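Side-chain contacts in PlzA (Borrelia burgdorferi, PDB 7MIE), which binds the bacterial second messenger c-di-GMP through a PilZ domain and probably acts as a signalling receptor for it in the Lyme disease spirochaete: residues 227-232 with 262-267; 240-245 with 273-278. All blocks are in the same frame, centred on the assembly; numbering follows the deposited sequence.

Contact 1. Residues 227-232 with 262-267; sequences IDLIFS and LGIAFD. With C2E (9,9'-[(2R,3R,3aS,5S,7aR,9R,10R,10aS,12S,14aR)-3,5,10,12-tetrahydroxy-5,12-dioxidooctahydro-2H,7H-difuro[3,2-d:3',2'-j][1,3,7,9,2,8]tetraoxadiphosphacyclododecine-2,9-diyl]bis(2-amino-1,9-dihydro-6H-purin-6-one)), chain C.
The rings of F231 and F266 meet inside the curled antiparallel sheet of the PilZ domain, a small beta-barrel, with their planes only 19° apart but slid so far that they barely overlap. Their centroids lie 5.6 Å from each other, and the touching is done by a corner of each ring, F231 CD2 approaching F266 CZ to 3.5 Å. Two more aromatic residues adjoin the pair: Y275 meets F266 edge-to-face, and F233 meets F231 with the planes at about 60°. Strands 228-232 and 262-266 are not paired with each other; they lie in the wall, on either flank of strand 240-250, with the short segments' axes at a right angle, and their side chains meet inside without any hydrogen bond. The contact is therefore a worked case of two non-adjacent strands of a barrel meeting through their side chains. Nearer the start of its strand, L229 divides its two methyl branches between two partners. With CG set between the backbone N and the carbonyl carbon (chi1 58°), CD1 lies 3.9 Å from I264 CG2, while CD2 meets L262 CD2 tip to tip at 4.1 Å. The touching groups are all apolar and mostly buried. I264 sends its side chain to the core and turns its backbone O to C2E N9, while its two neighbours lie on the nucleotide side. Next to the guanine, G263 CA is 3.8 Å from C2E O6, and A265 CB packs against the ribose ring oxygen, C2E O4', at 3.3 Å.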
loop_
_atom_site.group_PDB
_atom_site.type_symbol
_atom_site.label_atom_id
_atom_site.label_comp_id
_atom_site.label_asym_id
_atom_site.label_seq_id
_atom_site.Cartn_x
_atom_site.Cartn_y
_atom_site.Cartn_z
ATOM N N ILE A 227 25.689 4.807 -4.931
ATOM C CA ILE A 227 26.067 5.412 -3.660
ATOM C C ILE A 227 24.909 5.234 -2.684
ATOM O O ILE A 227 23.753 5.173 -3.108
ATOM C CB ILE A 227 26.381 6.913 -3.817
ATOM C CG1 ILE A 227 25.310 7.630 -4.643
ATOM C CG2 ILE A 227 27.777 7.126 -4.381
ATOM C CD1 ILE A 227 24.952 9.012 -4.139
ATOM N N ASP A 228 25.246 5.177 -1.389
ATOM C CA ASP A 228 24.284 5.140 -0.303
ATOM C C ASP A 228 23.921 6.567 0.074
ATOM O O ASP A 228 24.794 7.434 0.134
ATOM C CB ASP A 228 24.883 4.525 0.960
ATOM C CG ASP A 228 24.712 3.022 1.089
ATOM O OD1 ASP A 228 24.213 2.381 0.133
ATOM O OD2 ASP A 228 25.091 2.497 2.152
ATOM N N LEU A 229 22.631 6.797 0.360
ATOM C CA LEU A 229 22.204 8.137 0.703
ATOM C C LEU A 229 21.019 8.105 1.659
ATOM O O LEU A 229 20.449 7.064 1.943
ATOM C CB LEU A 229 21.883 8.910 -0.579
ATOM C CG LEU A 229 20.805 8.285 -1.460
ATOM C CD1 LEU A 229 19.419 8.689 -0.962
ATOM C CD2 LEU A 229 20.996 8.710 -2.902
ATOM N N ILE A 230 20.704 9.278 2.199
ATOM C CA ILE A 230 19.555 9.437 3.062
ATOM C C ILE A 230 18.729 10.566 2.454
ATOM O O ILE A 230 19.233 11.664 2.204
ATOM C CB ILE A 230 19.943 9.682 4.541
ATOM C CG1 ILE A 230 20.637 8.458 5.148
ATOM C CG2 ILE A 230 18.719 10.072 5.353
ATOM C CD1 ILE A 230 21.494 8.750 6.355
ATOM N N PHE A 231 17.480 10.229 2.112
ATOM C CA PHE A 231 16.546 11.195 1.555
ATOM C C PHE A 231 15.640 11.649 2.681
ATOM O O PHE A 231 15.133 10.833 3.438
ATOM C CB PHE A 231 15.742 10.508 0.439
ATOM C CG PHE A 231 14.512 11.218 -0.078
ATOM C CD1 PHE A 231 14.631 12.407 -0.780
ATOM C CD2 PHE A 231 13.245 10.660 0.078
ATOM C CE1 PHE A 231 13.503 13.024 -1.313
ATOM C CE2 PHE A 231 12.117 11.276 -0.459
ATOM C CZ PHE A 231 12.255 12.461 -1.143
ATOM N N SER A 232 15.439 12.965 2.788
ATOM C CA SER A 232 14.610 13.452 3.867
ATOM C C SER A 232 13.840 14.692 3.444
ATOM O O SER A 232 14.224 15.424 2.515
ATOM C CB SER A 232 15.455 13.706 5.123
ATOM O OG SER A 232 16.276 14.844 4.931
ATOM N N LEU A 262 18.409 12.577 -10.072
ATOM C CA LEU A 262 18.888 11.415 -9.352
ATOM C C LEU A 262 17.705 10.507 -8.990
ATOM O O LEU A 262 16.850 10.918 -8.221
ATOM C CB LEU A 262 19.542 11.954 -8.074
ATOM C CG LEU A 262 20.067 10.901 -7.100
ATOM C CD1 LEU A 262 21.209 10.112 -7.721
ATOM C CD2 LEU A 262 20.519 11.545 -5.791
ATOM N N GLY A 263 17.692 9.285 -9.536
ATOM C CA GLY A 263 16.720 8.253 -9.177
ATOM C C GLY A 263 17.195 7.469 -7.954
ATOM O O GLY A 263 18.370 7.124 -7.875
ATOM N N ILE A 264 16.291 7.206 -6.994
ATOM C CA ILE A 264 16.637 6.607 -5.715
ATOM C C ILE A 264 15.713 5.423 -5.460
ATOM O O ILE A 264 14.504 5.540 -5.632
ATOM C CB ILE A 264 16.440 7.639 -4.580
ATOM C CG1 ILE A 264 17.293 8.899 -4.797
ATOM C CG2 ILE A 264 16.660 6.985 -3.206
ATOM C CD1 ILE A 264 16.892 10.088 -3.940
ATOM N N ALA A 265 16.296 4.298 -5.042
ATOM C CA ALA A 265 15.584 3.137 -4.545
ATOM C C ALA A 265 15.769 3.116 -3.042
ATOM O O ALA A 265 16.917 2.955 -2.573
ATOM C CB ALA A 265 16.192 1.863 -5.137
ATOM N N PHE A 266 14.660 3.258 -2.300
ATOM C CA PHE A 266 14.707 3.162 -0.849
ATOM C C PHE A 266 15.045 1.733 -0.426
ATOM O O PHE A 266 14.565 0.775 -1.027
ATOM C CB PHE A 266 13.371 3.600 -0.229
ATOM C CG PHE A 266 12.934 5.004 -0.586
ATOM C CD1 PHE A 266 13.854 6.009 -0.839
ATOM C CD2 PHE A 266 11.590 5.315 -0.672
ATOM C CE1 PHE A 266 13.437 7.303 -1.125
ATOM C CE2 PHE A 266 11.158 6.593 -1.006
ATOM C CZ PHE A 266 12.084 7.591 -1.225
ATOM N N ASP A 267 15.875 1.584 0.618
ATOM C CA ASP A 267 16.195 0.246 1.110
ATOM C C ASP A 267 14.916 -0.475 1.530
ATOM O O ASP A 267 14.192 -0.017 2.417
ATOM C CB ASP A 267 17.214 0.324 2.252
ATOM C CG ASP A 267 18.579 0.873 1.849
ATOM O OD1 ASP A 267 18.847 0.951 0.655
ATOM O OD2 ASP A 267 19.384 1.200 2.763
HETATM P P1 C2E C . 15.505 -0.924 -9.679
HETATM O O2P C2E C . 16.220 -0.102 -10.663
HETATM O O1P C2E C . 16.251 -1.721 -8.639
HETATM O "O5'" C2E C . 14.678 0.147 -8.810
HETATM C "C5'" C2E C . 13.980 -0.327 -7.647
HETATM C "C4'" C2E C . 12.916 0.674 -7.260
HETATM O "O4'" C2E C . 13.526 1.961 -7.021
HETATM C "C3'" C2E C . 11.864 0.968 -8.334
HETATM O "O3'" C2E C . 10.874 -0.051 -8.247
HETATM C "C2'" C2E C . 11.269 2.269 -7.731
HETATM O "O2'" C2E C . 10.477 1.950 -6.604
HETATM C "C1'" C2E C . 12.536 2.961 -7.199
HETATM N N9 C2E C . 13.041 3.963 -8.124
HETATM C C8 C2E C . 14.166 3.944 -8.917
HETATM N N7 C2E C . 14.313 5.028 -9.630
HETATM C C5 C2E C . 13.185 5.791 -9.309
HETATM C C6 C2E C . 12.768 7.054 -9.786
HETATM O O6 C2E C . 13.310 7.733 -10.672
HETATM N N1 C2E C . 11.554 7.446 -9.195
HETATM C C2 C2E C . 10.853 6.720 -8.253
HETATM N N2 C2E C . 9.694 7.231 -7.787
HETATM N N3 C2E C . 11.238 5.530 -7.804
HETATM C C4 C2E C . 12.410 5.141 -8.379
HETATM P P11 C2E C . 9.885 -0.242 -9.516
HETATM O O21 C2E C . 8.872 -1.220 -9.026
HETATM O O11 C2E C . 9.406 1.130 -9.908
HETATM O O5A C2E C . 10.882 -0.780 -10.665
HETATM C C5A C2E C . 11.269 -2.171 -10.539
HETATM C C4A C2E C . 12.408 -2.435 -11.483
HETATM O O4A C2E C . 11.968 -2.256 -12.849
HETATM C C3A C2E C . 13.582 -1.466 -11.332
HETATM O O3A C2E C . 14.366 -1.922 -10.231
HETATM C C2A C2E C . 14.230 -1.594 -12.708
HETATM O O2A C2E C . 14.994 -2.786 -12.836
HETATM C C1A C2E C . 12.980 -1.639 -13.594
HETATM N N91 C2E C . 12.551 -0.348 -14.098
HETATM C C81 C2E C . 11.457 0.393 -13.700
HETATM N N71 C2E C . 11.364 1.519 -14.361
HETATM C C51 C2E C . 12.441 1.516 -15.252
HETATM C C61 C2E C . 12.851 2.466 -16.232
HETATM O O61 C2E C . 12.335 3.541 -16.566
HETATM N N11 C2E C . 13.993 2.043 -16.906
HETATM C C21 C2E C . 14.696 0.894 -16.644
HETATM N N21 C2E C . 15.783 0.686 -17.407
HETATM N N31 C2E C . 14.299 -0.026 -15.764
HETATM C C41 C2E C . 13.173 0.366 -15.089
#

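Contact 2. Residues 240-245 with 273-278; sequences IFIEGK and LEYTML
I242 turns CG1 beside its backbone N and then extends its chain, which carries CD1 over one face of the Y275 ring; the tyrosine swings out to meet it with CG opposite its own N (chi1 177°). The result is a CH-pi contact. I242 CD1 stands 3.9 Å from the centroid of the Y275 ring, 29° off the ring normal, and is displaced toward the inner end of the ring, with Y275 CD1 3.5 Å away. The two side chains cross at about a right angle, much as strand 240-245 and helix 273-278 themselves do at 98°. Two residues before I242 on the strand, I240 reaches CD1 to within 3.8 Å of CB of E274, the residue before Y275, near the exposed border of the contact. I240 and I242, alternate residues of the strand, both point toward the helix, which packs across this barrel strand. No hydrogen bond links the segments, and the polar end of Y275 is held from a third place: its OH bonds the backbone O of S207. The chemistry thus implies a ring steadied at both ends, by apolar packing near its root and by a hydrogen bond at its hydroxyl, to a c-di-GMP-binding residue.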
loop_
_atom_site.group_PDB
_atom_site.type_symbol
_atom_site.label_atom_id
_atom_site.label_comp_id
_atom_site.label_asym_id
_atom_site.label_seq_id
_atom_site.Cartn_x
_atom_site.Cartn_y
_atom_site.Cartn_z
ATOM N N ILE A 240 11.286 13.430 8.028
ATOM C CA ILE A 240 11.300 11.992 7.738
ATOM C C ILE A 240 12.589 11.667 6.993
ATOM O O ILE A 240 12.967 12.378 6.065
ATOM C CB ILE A 240 10.069 11.563 6.913
ATOM C CG1 ILE A 240 8.810 11.533 7.779
ATOM C CG2 ILE A 240 10.290 10.206 6.249
ATOM C CD1 ILE A 240 7.683 10.718 7.188
ATOM N N PHE A 241 13.276 10.619 7.442
ATOM C CA PHE A 241 14.541 10.177 6.891
ATOM C C PHE A 241 14.337 8.785 6.305
ATOM O O PHE A 241 13.807 7.892 6.976
ATOM C CB PHE A 241 15.623 10.122 7.974
ATOM C CG PHE A 241 15.912 11.468 8.588
ATOM C CD1 PHE A 241 16.833 12.331 8.012
ATOM C CD2 PHE A 241 15.218 11.892 9.710
ATOM C CE1 PHE A 241 17.054 13.596 8.546
ATOM C CE2 PHE A 241 15.452 13.147 10.257
ATOM C CZ PHE A 241 16.367 13.995 9.674
ATOM N N ILE A 242 14.786 8.628 5.057
ATOM C CA ILE A 242 14.690 7.340 4.377
ATOM C C ILE A 242 16.035 7.019 3.755
ATOM O O ILE A 242 16.529 7.733 2.888
ATOM C CB ILE A 242 13.594 7.364 3.282
ATOM C CG1 ILE A 242 12.317 8.025 3.806
ATOM C CG2 ILE A 242 13.344 5.954 2.756
ATOM C CD1 ILE A 242 11.249 8.240 2.752
ATOM N N GLU A 243 16.574 5.857 4.140
ATOM C CA GLU A 243 17.827 5.378 3.584
ATOM C C GLU A 243 17.554 4.702 2.248
ATOM O O GLU A 243 16.543 4.019 2.087
ATOM C CB GLU A 243 18.464 4.418 4.590
ATOM C CG GLU A 243 18.676 5.089 5.945
ATOM C CD GLU A 243 19.318 4.193 7.005
ATOM O OE1 GLU A 243 20.264 3.472 6.643
ATOM O OE2 GLU A 243 18.841 4.189 8.181
ATOM N N GLY A 244 18.466 4.915 1.304
ATOM C CA GLY A 244 18.316 4.369 -0.036
ATOM C C GLY A 244 19.632 4.382 -0.810
ATOM O O GLY A 244 20.690 4.700 -0.265
ATOM N N LYS A 245 19.545 3.996 -2.087
ATOM C CA LYS A 245 20.681 3.892 -2.992
ATOM C C LYS A 245 20.321 4.567 -4.307
ATOM O O LYS A 245 19.159 4.575 -4.715
ATOM C CB LYS A 245 21.014 2.417 -3.246
ATOM C CG LYS A 245 21.431 1.661 -1.990
ATOM C CD LYS A 245 21.954 0.263 -2.237
ATOM C CE LYS A 245 22.158 -0.537 -0.963
ATOM N NZ LYS A 245 22.387 0.328 0.221
ATOM N N LEU A 273 7.136 3.372 8.047
ATOM C CA LEU A 273 5.699 3.197 7.898
ATOM C C LEU A 273 5.024 4.537 7.597
ATOM O O LEU A 273 4.084 4.577 6.801
ATOM C CB LEU A 273 5.118 2.602 9.189
ATOM C CG LEU A 273 3.642 2.207 9.069
ATOM C CD1 LEU A 273 3.409 1.368 7.819
ATOM C CD2 LEU A 273 3.153 1.465 10.312
ATOM N N GLU A 274 5.508 5.635 8.189
ATOM C CA GLU A 274 4.922 6.952 7.951
ATOM C C GLU A 274 5.034 7.368 6.475
ATOM O O GLU A 274 4.126 8.016 5.933
ATOM C CB GLU A 274 5.583 8.037 8.814
ATOM C CG GLU A 274 5.725 7.651 10.277
ATOM C CD GLU A 274 6.995 6.827 10.452
ATOM O OE1 GLU A 274 6.881 5.589 10.570
ATOM O OE2 GLU A 274 8.098 7.419 10.366
ATOM N N TYR A 275 6.151 7.000 5.827
ATOM C CA TYR A 275 6.287 7.299 4.402
ATOM C C TYR A 275 5.294 6.442 3.607
ATOM O O TYR A 275 4.618 6.933 2.702
ATOM C CB TYR A 275 7.706 7.006 3.900
ATOM C CG TYR A 275 7.814 7.241 2.405
ATOM C CD1 TYR A 275 7.876 8.536 1.906
ATOM C CD2 TYR A 275 7.739 6.203 1.480
ATOM C CE1 TYR A 275 7.929 8.804 0.541
ATOM C CE2 TYR A 275 7.820 6.445 0.112
ATOM C CZ TYR A 275 7.877 7.749 -0.368
ATOM O OH TYR A 275 7.954 8.057 -1.699
ATOM N N THR A 276 5.302 5.131 3.867
ATOM C CA THR A 276 4.426 4.229 3.145
ATOM C C THR A 276 2.974 4.706 3.242
ATOM O O THR A 276 2.224 4.721 2.250
ATOM C CB THR A 276 4.558 2.802 3.687
ATOM O OG1 THR A 276 5.933 2.450 3.482
ATOM C CG2 THR A 276 3.679 1.866 2.877
ATOM N N MET A 277 2.569 5.115 4.457
ATOM C CA MET A 277 1.187 5.571 4.638
ATOM C C MET A 277 0.925 6.936 3.963
ATOM O O MET A 277 -0.187 7.199 3.506
ATOM C CB MET A 277 0.837 5.671 6.131
ATOM C CG MET A 277 0.675 4.341 6.850
ATOM S SD MET A 277 -0.457 3.199 6.052
ATOM C CE MET A 277 -0.389 1.733 7.095
ATOM N N LEU A 278 1.939 7.803 3.838
ATOM C CA LEU A 278 1.791 9.046 3.077
ATOM C C LEU A 278 1.454 8.732 1.609
ATOM O O LEU A 278 0.605 9.393 0.997
ATOM C CB LEU A 278 3.104 9.841 3.178
ATOM C CG LEU A 278 3.333 10.987 2.189
ATOM C CD1 LEU A 278 2.548 12.205 2.657
ATOM C CD2 LEU A 278 4.813 11.367 2.151
#

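Overall arrangement
Followed from the N terminus, the chain passes strand 228-233, then strand 240-250, then strand 260-266, and ends in helix 273-283. Contact 1 closes the excursion through the middle strand, and contact 2 closes a later one from that strand to the helix; since their segments alternate, the two loops cross. Strand 240-250 lies beside both strands of contact 1 in the sheet, so the contacts, centred about 10 Å apart, are bound together directly: F231 O probably accepts a hydrogen bond from I242 N, and D228 OD1 forms a salt bridge with K245 NZ. Together they tie the barrel strands to the C-terminal helix.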